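Hydrolase (Thermococcus thioreducens, PDB 6IAH) probably removes phosphate groups from a range of substrates, perhaps including phosphoglycolate, as a magnesium-binding phosphatase of the haloacid dehalogenase superfamily. Local coordinates at residues V10-R15 against R162-K167; L155-A160 against A171-A176; D218-M221 against D225-D228. All coordinates share one frame; numbering follows the deposited sequence.

Contact 1 of 3, residues V10-R15 against R162-K167; sequences VLIDVR and RIIGFK
Ile12 and Leu11 meet Ile163 and Ile164 in a buried, wholly apolar contact, where the loop behind the first strand of the haloacid dehalogenase (HAD) Rossmann-like fold leans on the last turn of helix 154-164. Residues 10-15 come just after the metal-binding Asp6 and Asp8, and Val10 completes what reads as the DxDx(T/V) signature of the superfamily. Asp13, which binds a second magnesium in this protein though that ion is not bound to it here, sits beside Ile12 on the short strand 12-13, its carboxylate leading away from the helix.

Ile12 and Ile164 carry the contact about equally; Ile164 is modelled in two conformers, of which one is described. CG1 of Ile12 is anti to the carbonyl carbon (chi1 -69°), which swings the longer branch towards the helix, across the side chain of Ile164 at about a right angle. CG1 of Ile12 lies 3.8 Å from CG1 of Ile164. From the neighbouring helical position, the CG2 methyl of Ile163 reaches the same Ile12 CG1 at 4.0 Å. Ile163 also touches Pro130 of the antiparallel partner strand 129-130, and Ile164 touches Leu137 of helix 134-141. The CD1 methyl of Ile164 touches both Leu11 and Ile12, 3.8 Å from CB of Leu11.

Contact 2 of 3, residues L155-A160 against A171-A176; sequences LEMELA and AVTREA
Glu156 and Arg174 reach each other through two long arms. Glu156 turns its CG anti to the carbonyl carbon (chi1 -76°) and runs extended beyond it, while Arg174 starts with CG between the backbone N and the carbonyl carbon (chi1 73°) and then stretches straight to NE. The side chains cross at about a right angle, and NH1 of Arg174 lies 2.9 Å from OE1 of Glu156. This is a salt bridge, but its hydrogen bond is bent and weak, since the carboxylate and guanidinium planes stand 90° apart and cannot pair side by side.

Both ends have second partners: OE1 of Glu156 also takes the backbone N-H of Ser153, and NH1 of Arg174 also gives to the carbonyl of Gly151. With an alanine here in place of Glu156, Arg174 would probably lose its carboxylate mate and the Ser153 N-H an acceptor. Glu175 adds another carboxylate near the start of the helix, with OE2 bonded to Ala154 N and weakly to a water that accepts from Leu155 N at 3.1 Å. Negative charge gathered here probably suits the positive end of the helix dipole. Deeper in, the CG2 methyl of Thr173 rests 4.0 Å from CB of Met157.

The contact ties helix 154-164 to the exit of strand 171-172 in the beta-alpha-beta unit begun by strand 145-149. Met157 and Ala171 both touch Val148 of that strand, while Val172 turns away from the helix, against helix 183-189.

Contact 3 of 3, residues D218-M221 against D225-D228; sequences DFVM and DVKD
Two hydrogen bonds fasten Asp225 to Met221. The backbone N of Asp225 gives to the carbonyl O of Met221 at 2.8 Å, and the N-H...O angle of 169° makes it nearly straight. In return the N-H of Met221 gives to OD2 of Asp225, again at 2.8 Å but more bent, and it approaches from above the carboxylate, 40° out of the plane. Met221 is thus gripped at both its N-H and its carbonyl, and the four-residue step from Met221 to Asp225 has the O(i) to N(i+4) bond of an alpha-turn. The torsion of Asp225 makes the second bond possible: with CG beside its own backbone N (chi1 -55°), the carboxylate folds back over the strand end, bringing OD2 within 3.5 Å of CB of Met221.

Outward from this clasp the contact becomes apolar. CG1 of Val220 meets CG1 of Val226 at 3.6 Å, the two side chains crossing at about a right angle. Both also press on Phe232 of helix 229-239, so strand, loop and helix share one small cluster. CG1 of Val220 also lies 4.1 Å from CB of Asp225. At the far end of the loop Asp228 is the N-cap of that helix, its OD1 bonded to the N of Glu231.

Strand 218-221 is one of the two outermost strands of the parallel Rossmann-like sheet, and Val220 bonds through its backbone to Tyr196 and Gly198 of strand 194-198. At this edge the N-H and C=O of Met221 are answered by Asp225 instead of by another strand. A charged carboxylate on Asp225, if present, would probably strengthen the bond to the Met221 N-H and with it the clasp that ends the strand and starts the turn.

Overall arrangement
From the N terminus, the chain runs through strand 2-5 and the metal-binding loop into 10-15, makes a long, largely helical excursion, returns at strand 129-130, and passes helix 134-141 and strand 145-149 before contact 1 closes the loop on the end of helix 154-164. Contact 2 starts earlier on that helix and closes a much shorter loop at 171-176, so the two cross along the chain. They also touch, CD1 of Ile12 lying 3.4 Å from CB of Ala160. Together they join the metal-binding loop, helix 154-164 and strand 171-172. Contact 3, in series after both, separately fastens the other outer strand to the loop before helix 229-239, its centre about 22 Å from that of contact 2.

Contact 1 of 3, residues V10-R15 against R162-K167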
loop_
_atom_site.group_PDB
_atom_site.type_symbol
_atom_site.label_atom_id
_atom_site.label_comp_id
_atom_site.label_asym_id
_atom_site.label_seq_id
_atom_site.Cartn_x
_atom_site.Cartn_y
_atom_site.Cartn_z
ATOM N N VAL A 10 -1.992 -7.259 6.172
ATOM C CA VAL A 10 -2.986 -8.225 6.636
ATOM C C VAL A 10 -2.740 -9.575 5.948
ATOM O O VAL A 10 -2.400 -10.556 6.620
ATOM C CB VAL A 10 -4.433 -7.731 6.360
ATOM C CG1 VAL A 10 -5.446 -8.822 6.634
ATOM C CG2 VAL A 10 -4.752 -6.493 7.200
ATOM N N LEU A 11 -2.966 -9.670 4.630
ATOM C CA LEU A 11 -2.656 -10.915 3.886
ATOM C C LEU A 11 -1.182 -11.048 3.521
ATOM O O LEU A 11 -0.703 -12.172 3.401
ATOM C CB LEU A 11 -3.487 -11.029 2.620
ATOM C CG LEU A 11 -5.001 -10.909 2.867
ATOM C CD1 LEU A 11 -5.818 -10.908 1.563
ATOM C CD2 LEU A 11 -5.532 -11.987 3.797
ATOM N N ILE A 12 -0.523 -9.918 3.232
ATOM C CA ILE A 12 0.859 -9.882 2.712
ATOM C C ILE A 12 1.691 -8.927 3.554
ATOM O O ILE A 12 1.250 -7.777 3.851
ATOM C CB ILE A 12 0.886 -9.400 1.240
ATOM C CG1 ILE A 12 0.246 -10.482 0.350
ATOM C CG2 ILE A 12 2.310 -9.175 0.755
ATOM C CD1 ILE A 12 0.019 -10.064 -1.085
ATOM N N ASP A 13 2.883 -9.390 3.939
ATOM C CA ASP A 13 3.879 -8.541 4.596
ATOM C C ASP A 13 4.667 -7.938 3.445
ATOM O O ASP A 13 5.390 -8.679 2.730
ATOM C CB ASP A 13 4.791 -9.381 5.471
ATOM C CG ASP A 13 5.923 -8.596 6.122
ATOM O OD1 ASP A 13 6.200 -7.414 5.864
ATOM O OD2 ASP A 13 6.590 -9.237 6.950
ATOM N N VAL A 14 4.538 -6.626 3.268
ATOM C CA VAL A 14 5.199 -5.946 2.161
ATOM C C VAL A 14 6.490 -5.455 2.694
ATOM O O VAL A 14 6.825 -4.270 2.447
ATOM C CB VAL A 14 4.384 -4.806 1.516
ATOM C CG1 VAL A 14 3.132 -5.419 0.891
ATOM C CG2 VAL A 14 4.012 -3.673 2.492
ATOM N N ARG A 15 7.129 -6.354 3.476
ATOM C CA ARG A 15 8.545 -6.349 3.931
ATOM C C ARG A 15 9.312 -5.130 3.371
ATOM O O ARG A 15 10.286 -5.172 2.629
ATOM C CB ARG A 15 9.197 -7.744 3.659
ATOM C CG ARG A 15 9.103 -8.803 4.827
ATOM C CD ARG A 15 10.139 -9.944 4.704
ATOM N NE ARG A 15 11.425 -9.475 4.136
ATOM C CZ ARG A 15 11.974 -9.775 2.936
ATOM N NH1 ARG A 15 11.452 -10.664 2.069
ATOM N NH2 ARG A 15 13.127 -9.186 2.609
ATOM N N ARG A 162 -0.544 -14.130 -6.574
ATOM C CA ARG A 162 0.621 -14.998 -6.706
ATOM C C ARG A 162 1.322 -15.217 -5.395
ATOM O O ARG A 162 1.693 -16.349 -5.051
ATOM C CB ARG A 162 1.620 -14.436 -7.712
ATOM C CG ARG A 162 1.039 -14.369 -9.140
ATOM C CD ARG A 162 2.188 -13.921 -10.030
ATOM N NE ARG A 162 1.746 -13.219 -11.210
ATOM C CZ ARG A 162 2.595 -12.557 -12.004
ATOM N NH1 ARG A 162 3.900 -12.601 -11.816
ATOM N NH2 ARG A 162 2.141 -11.922 -13.014
ATOM N N ILE A 163 1.485 -14.154 -4.647
ATOM C CA ILE A 163 2.220 -14.231 -3.368
ATOM C C ILE A 163 1.455 -15.108 -2.362
ATOM O O ILE A 163 2.044 -15.878 -1.660
ATOM C CB ILE A 163 2.461 -12.810 -2.789
ATOM C CG1 ILE A 163 3.469 -12.051 -3.667
ATOM C CG2 ILE A 163 3.010 -12.839 -1.347
ATOM C CD1 ILE A 163 3.390 -10.579 -3.566
ATOM N N ILE A 164 0.127 -14.908 -2.316
ATOM C CA ILE A 164 -0.771 -15.582 -1.390
ATOM C C ILE A 164 -1.026 -17.022 -1.804
ATOM O O ILE A 164 -1.037 -17.912 -0.967
ATOM C CB ILE A 164 -2.117 -14.813 -1.281
ATOM C CG1 ILE A 164 -1.877 -13.460 -0.612
ATOM C CG2 ILE A 164 -3.172 -15.605 -0.498
ATOM C CD1 ILE A 164 -2.934 -12.418 -0.856
ATOM N N GLY A 165 -1.199 -17.256 -3.097
ATOM C CA GLY A 165 -1.592 -18.535 -3.615
ATOM C C GLY A 165 -3.084 -18.731 -3.514
ATOM O O GLY A 165 -3.558 -19.854 -3.247
ATOM N N PHE A 166 -3.824 -17.652 -3.728
ATOM C CA PHE A 166 -5.288 -17.704 -3.709
ATOM C C PHE A 166 -5.821 -16.579 -4.535
ATOM O O PHE A 166 -5.293 -15.463 -4.499
ATOM C CB PHE A 166 -5.806 -17.633 -2.265
ATOM C CG PHE A 166 -7.311 -17.808 -2.137
ATOM C CD1 PHE A 166 -7.862 -19.072 -1.967
ATOM C CD2 PHE A 166 -8.146 -16.717 -2.099
ATOM C CE1 PHE A 166 -9.232 -19.223 -1.833
ATOM C CE2 PHE A 166 -9.530 -16.858 -1.951
ATOM C CZ PHE A 166 -10.067 -18.112 -1.817
ATOM N N LYS A 167 -6.874 -16.855 -5.288
ATOM C CA LYS A 167 -7.475 -15.876 -6.191
ATOM C C LYS A 167 -8.730 -15.242 -5.530
ATOM O O LYS A 167 -9.543 -15.962 -4.960
ATOM C CB LYS A 167 -7.853 -16.610 -7.504
ATOM C CG LYS A 167 -7.925 -15.732 -8.747
ATOM C CD LYS A 167 -7.242 -16.400 -9.939
#

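Contact 2 of 3, residues L155-A160 against A171-A176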
loop_
_atom_site.group_PDB
_atom_site.type_symbol
_atom_site.label_atom_id
_atom_site.label_comp_id
_atom_site.label_asym_id
_atom_site.label_seq_id
_atom_site.Cartn_x
_atom_site.Cartn_y
_atom_site.Cartn_z
ATOM N N LEU A 155 -3.324 -4.934 -11.558
ATOM C CA LEU A 155 -2.086 -5.638 -11.833
ATOM C C LEU A 155 -1.423 -6.030 -10.536
ATOM O O LEU A 155 -0.931 -7.141 -10.396
ATOM C CB LEU A 155 -1.128 -4.724 -12.608
ATOM C CG LEU A 155 0.196 -5.315 -13.086
ATOM C CD1 LEU A 155 0.565 -4.714 -14.447
ATOM C CD2 LEU A 155 1.339 -5.099 -12.113
ATOM N N GLU A 156 -1.367 -5.095 -9.595
ATOM C CA GLU A 156 -0.738 -5.359 -8.287
ATOM C C GLU A 156 -1.528 -6.400 -7.473
ATOM O O GLU A 156 -0.961 -7.098 -6.615
ATOM C CB GLU A 156 -0.622 -4.065 -7.494
ATOM C CG GLU A 156 0.509 -3.183 -7.986
ATOM C CD GLU A 156 0.430 -1.815 -7.377
ATOM O OE1 GLU A 156 -0.650 -1.392 -6.857
ATOM O OE2 GLU A 156 1.502 -1.215 -7.337
ATOM N N MET A 157 -2.837 -6.458 -7.722
ATOM C CA MET A 157 -3.689 -7.423 -7.094
ATOM C C MET A 157 -3.425 -8.862 -7.662
ATOM O O MET A 157 -3.392 -9.845 -6.898
ATOM C CB MET A 157 -5.169 -6.998 -7.247
ATOM C CG MET A 157 -6.138 -7.749 -6.363
ATOM S SD MET A 157 -5.710 -7.875 -4.560
ATOM C CE MET A 157 -6.336 -9.483 -4.278
ATOM N N GLU A 158 -3.221 -8.966 -8.977
ATOM C CA GLU A 158 -2.772 -10.221 -9.573
ATOM C C GLU A 158 -1.456 -10.687 -8.932
ATOM O O GLU A 158 -1.316 -11.876 -8.621
ATOM C CB GLU A 158 -2.609 -10.095 -11.087
ATOM C CG GLU A 158 -2.542 -11.432 -11.818
ATOM C CD GLU A 158 -1.138 -11.981 -11.915
ATOM O OE1 GLU A 158 -0.207 -11.164 -12.109
ATOM O OE2 GLU A 158 -0.961 -13.224 -11.809
ATOM N N LEU A 159 -0.513 -9.772 -8.743
ATOM C CA LEU A 159 0.746 -10.100 -8.017
ATOM C C LEU A 159 0.494 -10.613 -6.582
ATOM O O LEU A 159 1.123 -11.590 -6.138
ATOM C CB LEU A 159 1.720 -8.901 -7.952
ATOM C CG LEU A 159 2.158 -8.273 -9.296
ATOM C CD1 LEU A 159 3.045 -7.065 -9.035
ATOM C CD2 LEU A 159 2.842 -9.310 -10.158
ATOM N N ALA A 160 -0.399 -9.936 -5.854
ATOM C CA ALA A 160 -0.774 -10.377 -4.529
ATOM C C ALA A 160 -1.337 -11.809 -4.523
ATOM O O ALA A 160 -0.972 -12.592 -3.668
ATOM C CB ALA A 160 -1.774 -9.430 -3.928
ATOM N N ALA A 171 -13.133 -8.235 -5.528
ATOM C CA ALA A 171 -12.036 -7.382 -5.164
ATOM C C ALA A 171 -12.379 -5.961 -5.607
ATOM O O ALA A 171 -12.892 -5.781 -6.717
ATOM C CB ALA A 171 -10.776 -7.854 -5.847
ATOM N N VAL A 172 -12.135 -4.985 -4.732
ATOM C CA VAL A 172 -12.181 -3.554 -5.094
ATOM C C VAL A 172 -10.761 -3.047 -5.037
ATOM O O VAL A 172 -10.113 -3.174 -3.991
ATOM C CB VAL A 172 -13.064 -2.789 -4.119
ATOM C CG1 VAL A 172 -13.076 -1.314 -4.410
ATOM C CG2 VAL A 172 -14.505 -3.322 -4.249
ATOM N N THR A 173 -10.289 -2.469 -6.151
ATOM C CA THR A 173 -8.905 -1.974 -6.298
ATOM C C THR A 173 -9.013 -0.492 -6.594
ATOM O O THR A 173 -10.121 0.061 -6.755
ATOM C CB THR A 173 -8.124 -2.673 -7.448
ATOM O OG1 THR A 173 -8.922 -2.638 -8.637
ATOM C CG2 THR A 173 -7.881 -4.098 -7.103
ATOM N N ARG A 174 -7.874 0.154 -6.641
ATOM C CA ARG A 174 -7.845 1.616 -6.738
ATOM C C ARG A 174 -8.415 2.227 -8.024
ATOM O O ARG A 174 -8.683 3.397 -8.042
ATOM C CB ARG A 174 -6.456 2.128 -6.447
ATOM C CG ARG A 174 -5.452 1.869 -7.553
ATOM C CD ARG A 174 -4.284 2.826 -7.447
ATOM N NE ARG A 174 -3.177 2.436 -8.326
ATOM C CZ ARG A 174 -2.096 1.737 -7.954
ATOM N NH1 ARG A 174 -1.928 1.238 -6.700
ATOM N NH2 ARG A 174 -1.170 1.478 -8.874
ATOM N N GLU A 175 -8.613 1.430 -9.069
ATOM C CA GLU A 175 -9.316 1.850 -10.300
ATOM C C GLU A 175 -10.751 2.272 -10.017
ATOM O O GLU A 175 -11.356 2.950 -10.839
ATOM C CB GLU A 175 -9.430 0.698 -11.334
ATOM C CG GLU A 175 -8.124 0.269 -12.014
ATOM C CD GLU A 175 -7.251 -0.597 -11.127
ATOM O OE1 GLU A 175 -7.768 -1.030 -10.074
ATOM O OE2 GLU A 175 -6.052 -0.793 -11.445
ATOM N N ALA A 176 -11.330 1.781 -8.932
ATOM C CA ALA A 176 -12.745 1.923 -8.699
ATOM C C ALA A 176 -13.030 2.932 -7.548
ATOM O O ALA A 176 -13.740 3.963 -7.777
ATOM C CB ALA A 176 -13.325 0.553 -8.437
HETATM O O HOH W 1 -3.465 -2.299 -13.095
#

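Contact 3 of 3, residues D218-M221 against D225-D228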
loop_
_atom_site.group_PDB
_atom_site.type_symbol
_atom_site.label_atom_id
_atom_site.label_comp_id
_atom_site.label_asym_id
_atom_site.label_seq_id
_atom_site.Cartn_x
_atom_site.Cartn_y
_atom_site.Cartn_z
ATOM N N ASP A 218 -18.565 -4.940 11.024
ATOM C CA ASP A 218 -17.510 -5.089 12.023
ATOM C C ASP A 218 -16.158 -4.771 11.465
ATOM O O ASP A 218 -15.903 -4.896 10.255
ATOM C CB ASP A 218 -17.492 -6.500 12.598
ATOM C CG ASP A 218 -18.771 -6.836 13.426
ATOM O OD1 ASP A 218 -19.437 -5.948 14.025
ATOM O OD2 ASP A 218 -19.099 -8.039 13.475
ATOM N N PHE A 219 -15.241 -4.417 12.373
ATOM C CA PHE A 219 -13.912 -4.132 11.990
ATOM C C PHE A 219 -12.994 -4.831 12.965
ATOM O O PHE A 219 -13.256 -4.794 14.166
ATOM C CB PHE A 219 -13.621 -2.611 12.029
ATOM C CG PHE A 219 -12.149 -2.288 11.885
ATOM C CD1 PHE A 219 -11.484 -2.508 10.643
ATOM C CD2 PHE A 219 -11.379 -1.853 12.991
ATOM C CE1 PHE A 219 -10.136 -2.253 10.511
ATOM C CE2 PHE A 219 -10.026 -1.601 12.846
ATOM C CZ PHE A 219 -9.396 -1.785 11.602
ATOM N N VAL A 220 -11.944 -5.476 12.444
ATOM C CA VAL A 220 -10.899 -6.111 13.265
ATOM C C VAL A 220 -9.538 -5.612 12.830
ATOM O O VAL A 220 -9.192 -5.636 11.617
ATOM C CB VAL A 220 -11.033 -7.656 13.151
ATOM C CG1 VAL A 220 -9.841 -8.406 13.730
ATOM C CG2 VAL A 220 -12.316 -8.106 13.833
ATOM N N MET A 221 -8.714 -5.235 13.796
ATOM C CA MET A 221 -7.423 -4.729 13.490
ATOM C C MET A 221 -6.407 -5.741 13.904
ATOM O O MET A 221 -6.274 -6.015 15.092
ATOM C CB MET A 221 -7.147 -3.409 14.178
ATOM C CG MET A 221 -5.753 -2.896 13.806
ATOM S SD MET A 221 -5.260 -1.338 14.514
ATOM C CE MET A 221 -6.435 -0.235 13.699
ATOM N N ASP A 225 -6.532 -6.357 17.872
ATOM C CA ASP A 225 -7.757 -7.068 18.219
ATOM C C ASP A 225 -7.579 -8.600 18.126
ATOM O O ASP A 225 -8.365 -9.382 18.674
ATOM C CB ASP A 225 -8.910 -6.616 17.311
ATOM C CG ASP A 225 -9.105 -5.138 17.333
ATOM O OD1 ASP A 225 -8.726 -4.499 18.351
ATOM O OD2 ASP A 225 -9.636 -4.565 16.374
ATOM N N VAL A 226 -6.536 -9.017 17.415
ATOM C CA VAL A 226 -6.291 -10.409 17.115
ATOM C C VAL A 226 -4.839 -10.456 16.701
ATOM O O VAL A 226 -4.281 -9.433 16.296
ATOM C CB VAL A 226 -7.293 -10.880 16.019
ATOM C CG1 VAL A 226 -6.940 -10.282 14.653
ATOM C CG2 VAL A 226 -7.359 -12.393 15.968
ATOM N N LYS A 227 -4.197 -11.596 16.813
ATOM C CA LYS A 227 -2.754 -11.667 16.478
ATOM C C LYS A 227 -2.516 -11.401 15.010
ATOM O O LYS A 227 -1.735 -10.543 14.640
ATOM C CB LYS A 227 -2.182 -13.036 16.800
ATOM C CG LYS A 227 -0.656 -13.092 16.663
ATOM C CD LYS A 227 -0.187 -14.514 16.890
ATOM C CE LYS A 227 1.335 -14.574 16.826
ATOM N NZ LYS A 227 1.812 -15.981 16.724
ATOM N N ASP A 228 -3.223 -12.133 14.156
ATOM C CA ASP A 228 -3.062 -11.953 12.728
ATOM C C ASP A 228 -4.295 -12.510 12.075
ATOM O O ASP A 228 -5.203 -13.020 12.750
ATOM C CB ASP A 228 -1.803 -12.659 12.237
ATOM C CG ASP A 228 -1.769 -14.153 12.599
ATOM O OD1 ASP A 228 -2.788 -14.874 12.507
ATOM O OD2 ASP A 228 -0.677 -14.621 12.977
#